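Side-chain contacts in multicopper oxidase type 1 (Nitrosomonas europaea, PDB 3G5W), which probably oxidises its substrates with the aid of bound copper, as expected of a two-domain, laccase-like blue multicopper oxidase: residues K126-P130 with I131-V135; I180-K183 with K184-I188; L301-L305 with G306-S310. All coordinates share one frame; numbering follows the deposited sequence.

Interaction 1 (K126-P130 with I131-V135); sequences KNPLP and IEKTV
The carboxylate of Glu-132 is the flat group to look at first: the backbone N of Leu-129 comes down on its OE1 from above the plane, 37° out of it, while OE2 forms a salt bridge with Arg-189. The Leu-129 N to Glu-132 OE1 bond is 2.9 Å long and nearly straight, with an N-H...O angle of 168°. Glu-132 gets there by folding back toward the start of its own helix: CG lies anti to the carbonyl carbon, on the backbone N side (chi1 -54°), and the rest of the chain runs out extended. On the way the carboxylate passes the ring of Pro-128, whose CB is 3.9 Å from Glu-132 OE1. Both carboxylate oxygens thus have partners.

On the backbone side, Lys-133 N donates to Leu-129 O at 3.3 Å. The lysine chain bends at its third and fourth torsions, and Lys-133 NZ reaches a water 2.9 Å away that in turn donates to Pro-128 O. At the far end Thr-134 OG1 turns back to a lone pair of Ile-131 O, 2.6 Å away.

With Glu-132 gripping the N-H three residues back, the arrangement resembles the glutamate half of a capping box, though Leu-129 has no polar side chain to return the bond. It sits at the start of a short, weakly bonded helical turn around residues 130-133, in the linker that follows the first cupredoxin domain and lies on a second-domain sheet, Ile-131 touching Gln-210 and Pro-222.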
loop_
_atom_site.group_PDB
_atom_site.type_symbol
_atom_site.label_atom_id
_atom_site.label_comp_id
_atom_site.label_asym_id
_atom_site.label_seq_id
_atom_site.Cartn_x
_atom_site.Cartn_y
_atom_site.Cartn_z
ATOM N N LYS A 126 30.710 2.515 6.394
ATOM C CA LYS A 126 32.170 2.666 6.364
ATOM C C LYS A 126 32.709 2.550 4.940
ATOM O O LYS A 126 33.661 3.246 4.567
ATOM C CB LYS A 126 32.856 1.664 7.289
ATOM C CG LYS A 126 32.775 2.035 8.763
ATOM C CD LYS A 126 34.027 1.585 9.515
ATOM C CE LYS A 126 33.697 1.146 10.930
ATOM N NZ LYS A 126 32.919 -0.136 10.963
ATOM N N ASN A 127 32.072 1.682 4.154
ATOM C CA ASN A 127 32.369 1.520 2.734
ATOM C C ASN A 127 31.115 1.683 1.866
ATOM O O ASN A 127 30.404 0.708 1.597
ATOM C CB ASN A 127 33.044 0.171 2.489
ATOM C CG ASN A 127 34.403 0.080 3.153
ATOM O OD1 ASN A 127 35.329 0.817 2.804
ATOM N ND2 ASN A 127 34.527 -0.815 4.125
ATOM N N PRO A 128 30.830 2.926 1.445
ATOM C CA PRO A 128 29.657 3.195 0.615
ATOM C C PRO A 128 29.752 2.505 -0.744
ATOM O O PRO A 128 30.854 2.335 -1.282
ATOM C CB PRO A 128 29.683 4.720 0.438
ATOM C CG PRO A 128 30.604 5.236 1.476
ATOM C CD PRO A 128 31.596 4.152 1.730
ATOM N N LEU A 129 28.602 2.104 -1.280
ATOM C CA LEU A 129 28.536 1.476 -2.597
ATOM C C LEU A 129 28.803 2.511 -3.692
ATOM O O LEU A 129 28.625 3.703 -3.460
ATOM C CB LEU A 129 27.173 0.811 -2.808
ATOM C CG LEU A 129 26.684 -0.259 -1.824
ATOM C CD1 LEU A 129 25.307 -0.723 -2.258
ATOM C CD2 LEU A 129 27.638 -1.454 -1.717
ATOM N N PRO A 130 29.251 2.061 -4.885
ATOM C CA PRO A 130 29.528 2.997 -5.989
ATOM C C PRO A 130 28.392 3.992 -6.281
ATOM O O PRO A 130 28.663 5.177 -6.485
ATOM C CB PRO A 130 29.775 2.068 -7.178
ATOM C CG PRO A 130 30.345 0.838 -6.558
ATOM C CD PRO A 130 29.566 0.671 -5.269
ATOM N N ILE A 131 27.142 3.532 -6.286
ATOM C CA ILE A 131 26.007 4.438 -6.512
ATOM C C ILE A 131 25.936 5.581 -5.475
ATOM O O ILE A 131 25.678 6.733 -5.835
ATOM C CB ILE A 131 24.649 3.680 -6.660
ATOM C CG1 ILE A 131 23.595 4.604 -7.298
ATOM C CG2 ILE A 131 24.196 3.065 -5.316
ATOM C CD1 ILE A 131 22.341 3.908 -7.776
ATOM N N GLU A 132 26.206 5.268 -4.206
ATOM C CA GLU A 132 26.227 6.282 -3.142
ATOM C C GLU A 132 27.298 7.353 -3.365
ATOM O O GLU A 132 27.110 8.518 -3.007
ATOM C CB GLU A 132 26.434 5.633 -1.771
ATOM C CG GLU A 132 25.442 4.528 -1.422
ATOM C CD GLU A 132 25.640 4.001 -0.001
ATOM O OE1 GLU A 132 26.199 2.887 0.156
ATOM O OE2 GLU A 132 25.254 4.716 0.959
ATOM N N LYS A 133 28.423 6.957 -3.955
ATOM C CA LYS A 133 29.530 7.886 -4.200
ATOM C C LYS A 133 29.230 8.891 -5.318
ATOM O O LYS A 133 29.846 9.961 -5.374
ATOM C CB LYS A 133 30.833 7.120 -4.473
ATOM C CG LYS A 133 31.272 6.246 -3.308
ATOM C CD LYS A 133 32.484 5.403 -3.670
ATOM C CE LYS A 133 33.746 5.938 -3.021
ATOM N NZ LYS A 133 33.908 5.409 -1.625
ATOM N N THR A 134 28.273 8.561 -6.188
ATOM C CA THR A 134 27.848 9.478 -7.255
ATOM C C THR A 134 26.973 10.636 -6.745
ATOM O O THR A 134 26.818 11.652 -7.424
ATOM C CB THR A 134 27.085 8.743 -8.392
ATOM O OG1 THR A 134 25.790 8.328 -7.932
ATOM C CG2 THR A 134 27.864 7.526 -8.881
ATOM N N VAL A 135 26.406 10.473 -5.552
ATOM C CA VAL A 135 25.476 11.449 -4.980
ATOM C C VAL A 135 26.186 12.761 -4.656
ATOM O O VAL A 135 27.220 12.765 -3.975
ATOM C CB VAL A 135 24.810 10.901 -3.694
ATOM C CG1 VAL A 135 23.959 11.979 -3.014
ATOM C CG2 VAL A 135 23.968 9.666 -4.016
HETATM O O HOH W 1 33.743 2.720 -0.431
#

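Interaction 2 (I180-K183 with K184-I188); sequences IRVK and KGDVI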
loop_
_atom_site.group_PDB
_atom_site.type_symbol
_atom_site.label_atom_id
_atom_site.label_comp_id
_atom_site.label_asym_id
_atom_site.label_seq_id
_atom_site.Cartn_x
_atom_site.Cartn_y
_atom_site.Cartn_z
ATOM N N ILE A 180 13.669 22.078 -3.866
ATOM C CA ILE A 180 14.947 21.379 -3.914
ATOM C C ILE A 180 15.713 22.012 -5.062
ATOM O O ILE A 180 15.278 21.936 -6.198
ATOM C CB ILE A 180 14.719 19.861 -4.107
ATOM C CG1 ILE A 180 14.099 19.280 -2.824
ATOM C CG2 ILE A 180 16.028 19.125 -4.505
ATOM C CD1 ILE A 180 13.471 17.891 -2.972
ATOM N N ARG A 181 16.822 22.688 -4.758
ATOM C CA ARG A 181 17.532 23.472 -5.774
ATOM C C ARG A 181 18.770 22.750 -6.267
ATOM O O ARG A 181 19.627 22.357 -5.473
ATOM C CB ARG A 181 17.891 24.873 -5.258
ATOM C CG ARG A 181 16.681 25.747 -5.023
ATOM C CD ARG A 181 17.048 27.138 -4.564
ATOM N NE ARG A 181 15.899 28.036 -4.681
ATOM C CZ ARG A 181 15.901 29.317 -4.325
ATOM N NH1 ARG A 181 16.998 29.867 -3.813
ATOM N NH2 ARG A 181 14.801 30.047 -4.477
ATOM N N VAL A 182 18.854 22.582 -7.583
ATOM C CA VAL A 182 19.906 21.777 -8.206
ATOM C C VAL A 182 20.473 22.457 -9.448
ATOM O O VAL A 182 19.963 23.490 -9.890
ATOM C CB VAL A 182 19.383 20.375 -8.630
ATOM C CG1 VAL A 182 18.949 19.551 -7.412
ATOM C CG2 VAL A 182 18.244 20.501 -9.646
ATOM N N LYS A 183 21.528 21.864 -10.004
ATOM C CA LYS A 183 22.003 22.228 -11.337
ATOM C C LYS A 183 22.239 20.963 -12.151
ATOM O O LYS A 183 22.341 19.872 -11.596
ATOM C CB LYS A 183 23.274 23.081 -11.266
ATOM C CG LYS A 183 24.536 22.328 -10.890
ATOM C CD LYS A 183 25.672 23.293 -10.569
ATOM C CE LYS A 183 26.938 22.536 -10.187
ATOM N NZ LYS A 183 26.795 21.745 -8.914
ATOM N N LYS A 184 22.333 21.113 -13.468
ATOM C CA LYS A 184 22.565 19.975 -14.349
ATOM C C LYS A 184 23.852 19.249 -13.961
ATOM O O LYS A 184 24.873 19.885 -13.677
ATOM C CB LYS A 184 22.609 20.435 -15.809
ATOM C CG LYS A 184 22.392 19.329 -16.819
ATOM C CD LYS A 184 22.364 19.900 -18.228
ATOM C CE LYS A 184 22.683 18.841 -19.275
ATOM N NZ LYS A 184 21.756 17.681 -19.200
ATOM N N GLY A 185 23.795 17.920 -13.925
ATOM C CA GLY A 185 24.936 17.109 -13.497
ATOM C C GLY A 185 24.886 16.660 -12.042
ATOM O O GLY A 185 25.623 15.756 -11.649
ATOM N N ASP A 186 24.027 17.292 -11.239
ATOM C CA ASP A 186 23.821 16.884 -9.845
ATOM C C ASP A 186 23.205 15.493 -9.802
ATOM O O ASP A 186 22.546 15.059 -10.753
ATOM C CB ASP A 186 22.876 17.846 -9.110
ATOM C CG ASP A 186 23.605 18.944 -8.340
ATOM O OD1 ASP A 186 24.695 18.705 -7.768
ATOM O OD2 ASP A 186 23.053 20.055 -8.275
ATOM N N VAL A 187 23.444 14.790 -8.704
ATOM C CA VAL A 187 22.794 13.516 -8.441
ATOM C C VAL A 187 22.274 13.623 -7.024
ATOM O O VAL A 187 23.054 13.792 -6.086
ATOM C CB VAL A 187 23.779 12.330 -8.554
ATOM C CG1 VAL A 187 23.116 11.019 -8.088
ATOM C CG2 VAL A 187 24.301 12.202 -9.983
ATOM N N ILE A 188 20.958 13.567 -6.864
ATOM C CA ILE A 188 20.383 13.731 -5.527
ATOM C C ILE A 188 19.868 12.417 -4.953
ATOM O O ILE A 188 19.428 11.524 -5.680
ATOM C CB ILE A 188 19.315 14.867 -5.442
ATOM C CG1 ILE A 188 18.023 14.492 -6.180
ATOM C CG2 ILE A 188 19.898 16.200 -5.953
ATOM C CD1 ILE A 188 16.940 15.577 -6.149
#
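Asp-186 and Lys-183 hold each other twice. Lys-183 N donates to Asp-186 OD2 over 2.9 Å in a nearly straight bond of 168°, arriving on the anti side of the carboxylate and 24° out of its plane. In return Asp-186 N donates to Lys-183 O at 3.1 Å. The other carboxylate oxygen, OD1, takes its main bond from outside, with Thr-136 OG1; Lys-183 NZ, at the end of a chain that crosses the aspartate at about a right angle, stands 3.9 Å from Asp-186 OD1 and makes only a long salt bridge. Held at both oxygens, the buried carboxylate of Asp-186 is largely kept from rotating.

The Asp-186 N to Lys-183 O bond closes a type II beta turn, with Gly-185 in its third position at phi 98°, where a side chain would jam against the preceding carbonyl oxygen. The turn links strand 180-182, an edge strand of one sheet of the second cupredoxin domain, to strand 187-194 in the sheet packed against it.

Farther from the turn, the two strands meet through aliphatic branches. Ile-188 stands with CG2 anti to its carbonyl carbon, and this methyl meets Val-182 CG1 at 3.8 Å, the side chains crossing nearly at right angles. Ile-188 CD1, the end of the other branch, is 4.0 Å from Ile-180 CG2. Tyr-139 lies against both isoleucines, and Ile-272 and Tyr-274 against Val-182.

Interaction 3 (L301-L305 with G306-S310); sequences LKKDL and GMHNS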
loop_
_atom_site.group_PDB
_atom_site.type_symbol
_atom_site.label_atom_id
_atom_site.label_comp_id
_atom_site.label_asym_id
_atom_site.label_seq_id
_atom_site.Cartn_x
_atom_site.Cartn_y
_atom_site.Cartn_z
ATOM N N LEU A 301 23.693 17.757 6.850
ATOM C CA LEU A 301 24.299 16.475 6.451
ATOM C C LEU A 301 25.724 16.615 5.899
ATOM O O LEU A 301 26.474 15.637 5.867
ATOM C CB LEU A 301 23.411 15.718 5.446
ATOM C CG LEU A 301 22.177 14.978 5.984
ATOM C CD1 LEU A 301 21.223 14.625 4.841
ATOM C CD2 LEU A 301 22.550 13.724 6.764
ATOM N N LYS A 302 26.089 17.827 5.479
ATOM C CA LYS A 302 27.436 18.116 4.976
ATOM C C LYS A 302 28.433 18.483 6.076
ATOM O O LYS A 302 29.636 18.551 5.828
ATOM C CB LYS A 302 27.385 19.238 3.937
ATOM C CG LYS A 302 26.817 18.810 2.599
ATOM C CD LYS A 302 26.200 19.988 1.857
ATOM C CE LYS A 302 27.238 20.851 1.161
ATOM N NZ LYS A 302 26.651 22.175 0.786
ATOM N N LYS A 303 27.930 18.733 7.278
ATOM C CA LYS A 303 28.774 19.117 8.408
ATOM C C LYS A 303 29.401 17.898 9.088
ATOM O O LYS A 303 29.067 16.752 8.760
ATOM C CB LYS A 303 27.963 19.942 9.415
ATOM C CG LYS A 303 27.569 21.321 8.896
ATOM C CD LYS A 303 26.831 22.125 9.948
ATOM C CE LYS A 303 26.373 23.450 9.370
ATOM N NZ LYS A 303 25.551 24.233 10.342
ATOM N N ASP A 304 30.317 18.150 10.023
ATOM C CA ASP A 304 30.928 17.091 10.828
ATOM C C ASP A 304 29.858 16.226 11.484
ATOM O O ASP A 304 28.814 16.733 11.900
ATOM C CB ASP A 304 31.825 17.687 11.913
ATOM C CG ASP A 304 33.171 18.139 11.378
ATOM O OD1 ASP A 304 33.598 17.631 10.318
ATOM O OD2 ASP A 304 33.811 18.998 12.028
ATOM N N LEU A 305 30.128 14.926 11.563
ATOM C CA LEU A 305 29.206 13.967 12.165
ATOM C C LEU A 305 28.853 14.352 13.601
ATOM O O LEU A 305 29.648 14.998 14.295
ATOM C CB LEU A 305 29.796 12.556 12.126
ATOM C CG LEU A 305 30.026 11.891 10.764
ATOM C CD1 LEU A 305 30.766 10.568 10.940
ATOM C CD2 LEU A 305 28.717 11.669 10.009
ATOM N N GLY A 306 27.653 13.967 14.030
ATOM C CA GLY A 306 27.163 14.283 15.366
ATOM C C GLY A 306 25.677 14.586 15.333
ATOM O O GLY A 306 24.977 14.146 14.422
ATOM N N MET A 307 25.197 15.331 16.324
ATOM C CA MET A 307 23.792 15.733 16.367
ATOM C C MET A 307 23.636 17.176 15.921
ATOM O O MET A 307 24.393 18.050 16.350
ATOM C CB MET A 307 23.206 15.551 17.772
ATOM C CG MET A 307 21.706 15.859 17.854
ATOM S SD MET A 307 20.952 15.531 19.471
ATOM C CE MET A 307 21.464 17.003 20.329
ATOM N N HIS A 308 22.646 17.432 15.075
ATOM C CA HIS A 308 22.422 18.779 14.562
ATOM C C HIS A 308 21.021 19.281 14.884
ATOM O O HIS A 308 20.030 18.761 14.362
ATOM C CB HIS A 308 22.707 18.841 13.052
ATOM C CG HIS A 308 24.107 18.452 12.696
ATOM N ND1 HIS A 308 25.169 19.325 12.799
ATOM C CD2 HIS A 308 24.628 17.273 12.283
ATOM C CE1 HIS A 308 26.281 18.705 12.446
ATOM N NE2 HIS A 308 25.980 17.458 12.129
ATOM N N ASN A 309 20.951 20.282 15.763
ATOM C CA ASN A 309 19.707 21.014 15.991
ATOM C C ASN A 309 19.539 22.032 14.882
ATOM O O ASN A 309 20.514 22.398 14.227
ATOM C CB ASN A 309 19.733 21.743 17.335
ATOM C CG ASN A 309 19.924 20.808 18.499
ATOM O OD1 ASN A 309 19.310 19.744 18.566
ATOM N ND2 ASN A 309 20.789 21.194 19.426
ATOM N N SER A 310 18.316 22.499 14.670
ATOM C CA SER A 310 18.084 23.522 13.659
ATOM C C SER A 310 16.981 24.481 14.039
ATOM O O SER A 310 15.893 24.051 14.414
ATOM C CB SER A 310 17.738 22.896 12.313
ATOM O OG SER A 310 17.417 23.926 11.381
#
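From Asp-304 to His-308 the backbone curves gradually, with Gly-306 in an extended conformation (phi 143°, psi -157°) that calls for glycine, because a CB would run into Leu-305 O. The curve brings the imidazole of His-308 back against the carbonyl of Asp-304. His-308 NE2 is the donor, giving its N-H to Asp-304 O at 2.9 Å. The oxygen sits at the ring edge, only 8° out of the imidazole plane; the nitrogen lies almost on the line of the carbonyl bond, yet the hydrogen bond is markedly bent at the hydrogen. The next ring atom, His-308 CE1, is 3.7 Å from Lys-303 CB, which approaches obliquely. Beyond CB the lysine chain runs out extended and away, leaving Lys-303 NZ 5.5 Å from His-308 ND1, not in contact. The bond ties the ring to the loop carbonyl and, with Lys-303 CB beside it, probably limits how the imidazole can turn.

Strand 306-308 is an edge strand of its sheet, running antiparallel to strand 35-39 through backbone bonds of Gly-306 with His-37 and His-308 with Leu-35. Leu-305 packs on His-37, Met-39 and Arg-3, whereas Leu-301 reaches strand 137-146 of the second domain.

In the fold
Along the chain the three contacts follow one another, their centres about 17 Å (interactions 1 and 2), 19 Å (1 and 3) and 21 Å (2 and 3) apart. Interaction 1 lies where the chain passes from the first cupredoxin domain into strand 137-146 of the second. Interaction 2 joins the two sheets of that second domain, and interaction 3 brings the C-terminal part back to the edge of a first-domain sheet. Interactions 1 and 2 touch: Thr-134 O lies 3.3 Å from Val-187 CB. Interaction 3 stays about 9 Å from either at nearest atoms. All three lie away from the copper sites, at points where the chain turns between strands or crosses between the domains.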